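Local coordinates for protein putative modulator of DNA gyrase (Bacteroides thetaiotaomicron, PDB 1VPB) that is probably a metallopeptidase of the PmbA/TldD (U62) family and a putative modulator of DNA gyrase, at residues 157-163 with 193-199; 141-145 with 164-168; 148-152 with 222-227. One frame throughout, in Å; residues are numbered along the deposited sequence. Where two conformers were deposited one is given.

All three contacts fall in the central family region of the chain and show how one antiparallel sheet and two helices on it are tied together. Interaction 1 pairs the start of strand 159-177 with the end of strand 181-198, the two arms of a long hairpin. Interaction 2 lays helix 138-150 on the former strand, its centre about 17 Å from that of interaction 1. Interaction 3 joins the end of that helix to the start of helix 225-234, with its centre about 11 Å from interaction 2 and 12 Å from interaction 1. In chain order helix 138-150 comes first, then the hairpin, strand 207-214 and helix 225-234, so interaction 3 joins helices preceding and following these strands.

Interaction 1: residues 157-163 with 193-199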
loop_
_atom_site.group_PDB
_atom_site.type_symbol
_atom_site.label_atom_id
_atom_site.label_comp_id
_atom_site.label_asym_id
_atom_site.label_seq_id
_atom_site.Cartn_x
_atom_site.Cartn_y
_atom_site.Cartn_z
ATOM N N GLU A 157 -23.783 24.517 6.638
ATOM C CA GLU A 157 -23.988 24.782 5.206
ATOM C C GLU A 157 -22.773 24.426 4.358
ATOM O O GLU A 157 -22.903 23.874 3.234
ATOM C CB GLU A 157 -24.324 26.285 5.013
ATOM C CG GLU A 157 -24.693 26.727 3.593
ATOM C CD GLU A 157 -23.493 27.032 2.697
ATOM O OE1 GLU A 157 -22.458 27.554 3.206
ATOM O OE2 GLU A 157 -23.596 26.759 1.460
ATOM N N ARG A 158 -21.570 24.769 4.912
ATOM C CA ARG A 158 -20.356 24.552 4.159
ATOM C C ARG A 158 -20.081 23.085 3.889
ATOM O O ARG A 158 -19.267 22.768 3.021
ATOM C CB ARG A 158 -19.185 25.253 4.830
ATOM C CG ARG A 158 -19.342 26.754 4.702
ATOM C CD ARG A 158 -18.490 27.542 5.636
ATOM N NE ARG A 158 -18.815 27.284 7.036
ATOM C CZ ARG A 158 -18.466 28.081 8.038
ATOM N NH1 ARG A 158 -17.784 29.214 7.814
ATOM N NH2 ARG A 158 -18.802 27.740 9.279
ATOM N N ILE A 159 -20.777 22.177 4.574
ATOM C CA ILE A 159 -20.413 20.762 4.469
ATOM C C ILE A 159 -20.660 20.197 3.071
ATOM O O ILE A 159 -21.746 20.341 2.533
ATOM C CB ILE A 159 -21.189 19.882 5.484
ATOM C CG1 ILE A 159 -20.832 20.219 6.942
ATOM C CG2 ILE A 159 -20.964 18.402 5.172
ATOM C CD1 ILE A 159 -21.703 19.438 7.974
ATOM N N ILE A 160 -19.677 19.497 2.511
ATOM C CA ILE A 160 -19.819 18.854 1.211
ATOM C C ILE A 160 -20.151 17.356 1.355
ATOM O O ILE A 160 -21.054 16.859 0.685
ATOM C CB ILE A 160 -18.520 19.055 0.411
ATOM C CG1 ILE A 160 -18.431 20.526 -0.012
ATOM C CG2 ILE A 160 -18.474 18.132 -0.814
ATOM C CD1 ILE A 160 -17.132 20.877 -0.652
ATOM N N SER A 161 -19.440 16.665 2.236
ATOM C CA SER A 161 -19.628 15.228 2.409
ATOM C C SER A 161 -19.273 14.819 3.832
ATOM O O SER A 161 -18.300 15.337 4.390
ATOM C CB SER A 161 -18.718 14.469 1.443
ATOM O OG SER A 161 -18.940 13.072 1.531
ATOM N N VAL A 162 -20.069 13.895 4.386
ATOM C CA VAL A 162 -19.804 13.293 5.698
ATOM C C VAL A 162 -19.701 11.779 5.515
ATOM O O VAL A 162 -20.671 11.139 5.166
ATOM C CB VAL A 162 -20.930 13.559 6.703
ATOM C CG1 VAL A 162 -20.650 12.848 8.055
ATOM C CG2 VAL A 162 -21.140 15.092 6.895
ATOM N N GLY A 163 -18.518 11.268 5.710
ATOM C CA GLY A 163 -18.273 9.831 5.712
ATOM C C GLY A 163 -18.147 9.331 7.135
ATOM O O GLY A 163 -17.660 10.035 8.021
ATOM N N SER A 193 -15.099 5.838 12.963
ATOM C CA SER A 193 -14.493 7.038 12.442
ATOM C C SER A 193 -15.475 7.901 11.675
ATOM O O SER A 193 -16.559 7.476 11.246
ATOM C CB SER A 193 -13.275 6.703 11.563
ATOM O OG SER A 193 -13.685 6.165 10.337
ATOM N N ALA A 194 -15.112 9.172 11.573
ATOM C CA ALA A 194 -15.788 10.128 10.688
ATOM C C ALA A 194 -14.772 10.851 9.828
ATOM O O ALA A 194 -13.667 11.109 10.265
ATOM C CB ALA A 194 -16.573 11.178 11.468
ATOM N N ASP A 195 -15.191 11.222 8.627
ATOM C CA ASP A 195 -14.382 12.093 7.775
ATOM C C ASP A 195 -15.331 13.074 7.088
ATOM O O ASP A 195 -16.391 12.692 6.560
ATOM C CB ASP A 195 -13.527 11.283 6.795
ATOM C CG ASP A 195 -14.346 10.491 5.845
ATOM O OD1 ASP A 195 -14.885 11.123 4.904
ATOM O OD2 ASP A 195 -14.524 9.255 5.937
ATOM N N ILE A 196 -14.979 14.349 7.130
ATOM C CA ILE A 196 -15.870 15.386 6.682
ATOM C C ILE A 196 -15.111 16.328 5.781
ATOM O O ILE A 196 -14.002 16.689 6.098
ATOM C CB ILE A 196 -16.402 16.187 7.887
ATOM C CG1 ILE A 196 -17.134 15.241 8.835
ATOM C CG2 ILE A 196 -17.291 17.345 7.409
ATOM C CD1 ILE A 196 -17.736 15.881 10.056
ATOM N N THR A 197 -15.737 16.697 4.676
ATOM C CA THR A 197 -15.182 17.636 3.721
ATOM C C THR A 197 -16.102 18.839 3.616
ATOM O O THR A 197 -17.331 18.698 3.608
ATOM C CB THR A 197 -15.027 16.942 2.378
ATOM O OG1 THR A 197 -13.969 15.968 2.480
ATOM C CG2 THR A 197 -14.578 17.915 1.299
ATOM N N ILE A 198 -15.509 20.028 3.535
ATOM C CA ILE A 198 -16.290 21.247 3.468
ATOM C C ILE A 198 -15.824 22.173 2.361
ATOM O O ILE A 198 -14.741 21.998 1.800
ATOM C CB ILE A 198 -16.286 22.004 4.831
ATOM C CG1 ILE A 198 -14.922 22.653 5.110
ATOM C CG2 ILE A 198 -16.687 21.045 5.971
ATOM C CD1 ILE A 198 -14.929 23.529 6.339
ATOM N N ARG A 199 -16.674 23.147 2.056
ATOM C CA ARG A 199 -16.383 24.201 1.087
ATOM C C ARG A 199 -15.492 25.242 1.746
ATOM O O ARG A 199 -15.899 25.887 2.713
ATOM C CB ARG A 199 -17.686 24.868 0.618
ATOM C CG ARG A 199 -17.526 25.913 -0.494
ATOM C CD ARG A 199 -18.787 26.744 -0.758
ATOM N NE ARG A 199 -19.042 27.718 0.313
ATOM C CZ ARG A 199 -20.073 27.704 1.168
ATOM N NH1 ARG A 199 -21.016 26.765 1.121
ATOM N NH2 ARG A 199 -20.160 28.658 2.090
#
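A classic beta bulge interrupts the pairing here: Ile160 and Ser161 both face Thr197, whose carbonyl O accepts from Ile160 N at 2.7 Å and from Ser161 N at 3.2 Å. The strands run antiparallel at 165°, and the bulge shifts their register by one between the Ile159-Ile198 and Ser161-Thr197 pairs. Beyond it the pairing is regular, with Thr197 N bonded to Ser161 O and Gly163 exchanging two bonds with Asp195. Val162 CG1 meets Ile196 CG1 on the face covered by helices 138-150 and 225-234. On the other face Asp195 bends over Gly163, its carboxylate held by a salt bridge to Arg52 on strand 36-52.

At the open end of the hairpin Arg199 turns back to Glu157. Its CG lies anti to the backbone N (chi1 -175°) and the chain kinks further out, bringing the guanidinium edge to the carboxylate. In the conformers given this salt bridge has NH2 donating to the syn lone pair of Glu157 OE1 at 2.8 Å, almost in the guanidinium plane, while NH1 makes weak bonds to both oxygens. Both residues have second conformers, so the detail is less certain. Arg158 CG lies over one guanidinium face, 3.3 Å from Arg199 NH2, and its own charged end pairs with Asp156. In this conformer opposite charges meet where the strand pairing ends, and each arginine is matched by a separate acid.

Interaction 2: residues 141-145 with 164-168; sequences KIEMA and SSYGD
Lys141 lays its CB over the centre of the Tyr166 ring, 3.7 Å from the centroid and 9° off the ring normal, a CH-pi contact made squarely on the face. From there the lysine chain, extended beyond CG, crosses the ring obliquely towards the phenol, and CD comes within 3.3 Å of Tyr166 OH. The ammonium passes beyond the ring and meets Asp168 on the same strand: NZ donates to OD2 at 2.8 Å, on its syn lone pair, in a salt bridge. Tyr166 OH donates a hydrogen bond to the anti lone pair of that same oxygen at 2.6 Å, with OD2 in the plane of the ring. Two donors therefore grip one carboxylate oxygen from its two lone pairs, an arrangement that probably favours the ionised acid and limits rotation of the phenol.

The contact is a helix lying on the face of an antiparallel sheet, with residues 141-145 of helix 138-150 running at 147° to residues 164-168 of strand 159-177. The alternation of the strand turns Ser164, Tyr166 and Asp168 towards the helix, while Ser165 points away from it. Tyr166 CG is anti to its N (chi1 170°), which brings the ring under Lys141, and Met144 SD approaches it obliquely at 4.5 Å from CE2. Without ring and hydroxyl, as with an alanine here, the Lys141 methylenes would lose the face they lie on, and the Asp168 carboxylate, keeping only the lysine of these two donors, is likely to turn more easily. Closer to the start of the strand, Ala145 CB packs against Tyr166 CB, and Ser164 OG donates to Ala145 O at 2.9 Å, approaching from well above the carbonyl plane. Leu51 of strand 36-52 touches both Ala145 and Ser164.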
loop_
_atom_site.group_PDB
_atom_site.type_symbol
_atom_site.label_atom_id
_atom_site.label_comp_id
_atom_site.label_asym_id
_atom_site.label_seq_id
_atom_site.Cartn_x
_atom_site.Cartn_y
_atom_site.Cartn_z
ATOM N N LYS A 141 -23.739 -2.538 14.962
ATOM C CA LYS A 141 -22.477 -2.031 14.402
ATOM C C LYS A 141 -22.786 -0.954 13.358
ATOM O O LYS A 141 -22.300 0.173 13.436
ATOM C CB LYS A 141 -21.643 -3.189 13.812
ATOM C CG LYS A 141 -21.265 -4.314 14.775
ATOM C CD LYS A 141 -20.517 -5.378 14.065
ATOM C CE LYS A 141 -20.273 -6.584 14.932
ATOM N NZ LYS A 141 -19.439 -7.643 14.343
ATOM N N ILE A 142 -23.622 -1.275 12.379
ATOM C CA ILE A 142 -23.920 -0.273 11.374
ATOM C C ILE A 142 -24.699 0.923 11.950
ATOM O O ILE A 142 -24.504 2.060 11.518
ATOM C CB ILE A 142 -24.631 -0.886 10.158
ATOM C CG1 ILE A 142 -24.589 0.112 9.009
ATOM C CG2 ILE A 142 -26.060 -1.268 10.501
ATOM C CD1 ILE A 142 -25.388 -0.278 7.836
ATOM N N GLU A 143 -25.552 0.698 12.947
ATOM C CA GLU A 143 -26.194 1.821 13.638
ATOM C C GLU A 143 -25.208 2.807 14.280
ATOM O O GLU A 143 -25.435 4.050 14.282
ATOM C CB GLU A 143 -27.170 1.343 14.723
ATOM C CG GLU A 143 -28.470 0.750 14.204
ATOM C CD GLU A 143 -29.259 1.687 13.294
ATOM O OE1 GLU A 143 -29.385 2.888 13.633
ATOM O OE2 GLU A 143 -29.728 1.213 12.226
ATOM N N MET A 144 -24.151 2.281 14.898
ATOM C CA MET A 144 -23.112 3.156 15.441
ATOM C C MET A 144 -22.518 4.054 14.377
ATOM O O MET A 144 -22.268 5.211 14.650
ATOM C CB MET A 144 -21.986 2.366 16.094
ATOM C CG MET A 144 -22.413 1.588 17.323
ATOM S SD MET A 144 -21.118 0.521 17.979
ATOM C CE MET A 144 -22.093 -0.578 18.911
ATOM N N ALA A 145 -22.238 3.509 13.189
ATOM C CA ALA A 145 -21.670 4.321 12.122
ATOM C C ALA A 145 -22.670 5.368 11.648
ATOM O O ALA A 145 -22.336 6.532 11.380
ATOM C CB ALA A 145 -21.220 3.444 11.014
ATOM N N SER A 164 -18.604 8.110 7.374
ATOM C CA SER A 164 -18.319 7.445 8.631
ATOM C C SER A 164 -18.061 5.968 8.378
ATOM O O SER A 164 -18.481 5.396 7.356
ATOM C CB SER A 164 -19.484 7.619 9.615
ATOM O OG SER A 164 -20.709 7.190 9.075
ATOM N N SER A 165 -17.425 5.339 9.324
ATOM C CA SER A 165 -17.027 3.956 9.191
ATOM C C SER A 165 -17.069 3.241 10.522
ATOM O O SER A 165 -16.743 3.824 11.579
ATOM C CB SER A 165 -15.580 3.880 8.692
ATOM O OG SER A 165 -15.455 4.625 7.482
ATOM N N TYR A 166 -17.399 1.958 10.452
ATOM C CA TYR A 166 -17.206 1.014 11.531
ATOM C C TYR A 166 -16.264 -0.078 11.052
ATOM O O TYR A 166 -16.378 -0.558 9.928
ATOM C CB TYR A 166 -18.568 0.391 11.917
ATOM C CG TYR A 166 -18.443 -0.769 12.865
ATOM C CD1 TYR A 166 -18.081 -2.036 12.427
ATOM C CD2 TYR A 166 -18.560 -0.577 14.265
ATOM C CE1 TYR A 166 -17.908 -3.089 13.322
ATOM C CE2 TYR A 166 -18.355 -1.609 15.143
ATOM C CZ TYR A 166 -18.066 -2.872 14.678
ATOM O OH TYR A 166 -17.895 -3.941 15.537
ATOM N N GLY A 167 -15.328 -0.489 11.877
ATOM C CA GLY A 167 -14.508 -1.658 11.619
ATOM C C GLY A 167 -14.369 -2.523 12.870
ATOM O O GLY A 167 -14.322 -2.016 13.967
ATOM N N ASP A 168 -14.267 -3.831 12.696
ATOM C CA ASP A 168 -13.812 -4.666 13.770
ATOM C C ASP A 168 -12.996 -5.838 13.251
ATOM O O ASP A 168 -12.884 -6.067 12.044
ATOM C CB ASP A 168 -14.956 -5.119 14.686
ATOM C CG ASP A 168 -15.910 -6.150 14.051
ATOM O OD1 ASP A 168 -15.432 -7.014 13.243
ATOM O OD2 ASP A 168 -17.123 -6.127 14.377
#

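Interaction 3: residues 148-152 with 222-227; sequences VAEEA and KKGIGQ
The backbones come closest at Val148 and Gly226, whose CA atoms are 4.9 Å apart where one helix passes the first turn of another. The motif is a side-chain cap at a helix N-terminus: Gly224 is the N-cap residue of helix 225-234, and Glu151, just after residues 148-150, supplies the capping group that a glycine, having no side chain, lacks. With CG beside its own N (chi1 -68°) and the chain extended beyond, Glu151 reaches straight across to the first amides of helix 225-234. OE2 takes Gly224 N on its syn lone pair at 2.9 Å, in a nearly straight bond of 173°. OE1 takes Gln227 N on its anti lone pair at 3.0 Å, equally straight, and a weak, strongly bent bond from Gly226 N. A negative group set against the positive end of a helix dipole is probably stabilised in its charged form.

Glycine suits both positions. Gly224 has a positive phi at which a side chain would jam against the preceding carbonyl, and a CB on Gly226 would, at this backbone position, collide with Val148 O. That close approach instead gives a CA-H...O contact from Gly226 CA to Val148 O at 3.5 Å. Beside it, Val148 CG1 meets Ile225 CG2 at 4.1 Å on the side towards the sheet, where Val148 also packs on Ala194 and Ile225 on Leu192. Ile225 N, poorly angled for the carboxylate, is served by a water, which accepts from it at 2.9 Å and donates to both Glu151 OE2 and Lys222 O.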
loop_
_atom_site.group_PDB
_atom_site.type_symbol
_atom_site.label_atom_id
_atom_site.label_comp_id
_atom_site.label_asym_id
_atom_site.label_seq_id
_atom_site.Cartn_x
_atom_site.Cartn_y
_atom_site.Cartn_z
ATOM N N VAL A 148 -22.682 8.212 14.142
ATOM C CA VAL A 148 -21.519 9.091 13.972
ATOM C C VAL A 148 -21.866 10.173 12.959
ATOM O O VAL A 148 -21.694 11.352 13.215
ATOM C CB VAL A 148 -20.261 8.319 13.513
ATOM C CG1 VAL A 148 -19.140 9.280 13.064
ATOM C CG2 VAL A 148 -19.758 7.370 14.594
ATOM N N ALA A 149 -22.332 9.758 11.798
ATOM C CA ALA A 149 -22.587 10.675 10.699
ATOM C C ALA A 149 -23.677 11.657 11.072
ATOM O O ALA A 149 -23.563 12.843 10.796
ATOM C CB ALA A 149 -22.999 9.898 9.446
ATOM N N GLU A 150 -24.707 11.172 11.758
ATOM C CA GLU A 150 -25.821 12.041 12.144
ATOM C C GLU A 150 -25.413 13.188 13.029
ATOM O O GLU A 150 -26.146 14.146 13.112
ATOM C CB GLU A 150 -26.923 11.237 12.838
ATOM C CG GLU A 150 -27.656 10.275 11.920
ATOM C CD GLU A 150 -28.631 10.944 10.952
ATOM O OE1 GLU A 150 -29.007 12.128 11.137
ATOM O OE2 GLU A 150 -29.038 10.257 9.988
ATOM N N GLU A 151 -24.272 13.097 13.717
ATOM C CA GLU A 151 -23.747 14.206 14.510
ATOM C C GLU A 151 -23.324 15.408 13.666
ATOM O O GLU A 151 -23.278 16.536 14.178
ATOM C CB GLU A 151 -22.563 13.756 15.374
ATOM C CG GLU A 151 -22.947 12.787 16.491
ATOM C CD GLU A 151 -21.761 12.303 17.308
ATOM O OE1 GLU A 151 -20.642 12.790 17.101
ATOM O OE2 GLU A 151 -21.975 11.427 18.179
ATOM N N ALA A 152 -23.019 15.194 12.393
ATOM C CA ALA A 152 -22.516 16.271 11.547
ATOM C C ALA A 152 -23.487 16.636 10.437
ATOM O O ALA A 152 -23.508 17.778 10.005
ATOM C CB ALA A 152 -21.172 15.903 10.948
ATOM N N LYS A 222 -18.315 5.860 21.379
ATOM C CA LYS A 222 -19.203 5.809 20.211
ATOM C C LYS A 222 -19.802 7.157 19.850
ATOM O O LYS A 222 -20.328 7.343 18.732
ATOM C CB LYS A 222 -20.332 4.778 20.457
ATOM C CG LYS A 222 -19.826 3.399 20.862
ATOM C CD LYS A 222 -20.887 2.385 21.233
ATOM C CE LYS A 222 -20.265 1.041 21.743
ATOM N NZ LYS A 222 -19.546 1.167 23.049
ATOM N N LYS A 223 -19.741 8.084 20.813
ATOM C CA LYS A 223 -20.335 9.411 20.699
ATOM C C LYS A 223 -19.282 10.496 20.595
ATOM O O LYS A 223 -18.171 10.397 21.121
ATOM C CB LYS A 223 -21.267 9.657 21.897
ATOM C CG LYS A 223 -22.436 8.716 21.875
ATOM C CD LYS A 223 -23.428 8.900 23.005
ATOM C CE LYS A 223 -24.742 8.195 22.585
ATOM N NZ LYS A 223 -25.671 7.840 23.678
ATOM N N GLY A 224 -19.620 11.521 19.836
ATOM C CA GLY A 224 -18.767 12.700 19.718
ATOM C C GLY A 224 -17.827 12.693 18.542
ATOM O O GLY A 224 -17.127 13.681 18.281
ATOM N N ILE A 225 -17.820 11.596 17.799
ATOM C CA ILE A 225 -16.834 11.413 16.745
ATOM C C ILE A 225 -17.137 12.302 15.545
ATOM O O ILE A 225 -16.217 12.934 14.997
ATOM C CB ILE A 225 -16.759 9.926 16.323
ATOM C CG1 ILE A 225 -16.339 9.069 17.532
ATOM C CG2 ILE A 225 -15.726 9.761 15.198
ATOM C CD1 ILE A 225 -16.367 7.551 17.286
ATOM N N GLY A 226 -18.401 12.339 15.123
ATOM C CA GLY A 226 -18.801 13.174 13.995
ATOM C C GLY A 226 -18.699 14.633 14.391
ATOM O O GLY A 226 -18.189 15.473 13.651
ATOM N N GLN A 227 -19.119 14.910 15.616
ATOM C CA GLN A 227 -18.972 16.236 16.166
ATOM C C GLN A 227 -17.525 16.734 16.119
ATOM O O GLN A 227 -17.258 17.815 15.589
ATOM C CB GLN A 227 -19.479 16.250 17.595
ATOM C CG GLN A 227 -19.638 17.655 18.155
ATOM C CD GLN A 227 -19.833 17.646 19.649
ATOM O OE1 GLN A 227 -20.431 16.716 20.199
ATOM N NE2 GLN A 227 -19.332 18.680 20.317
HETATM O O HOH W 1 -19.962 9.678 17.272
#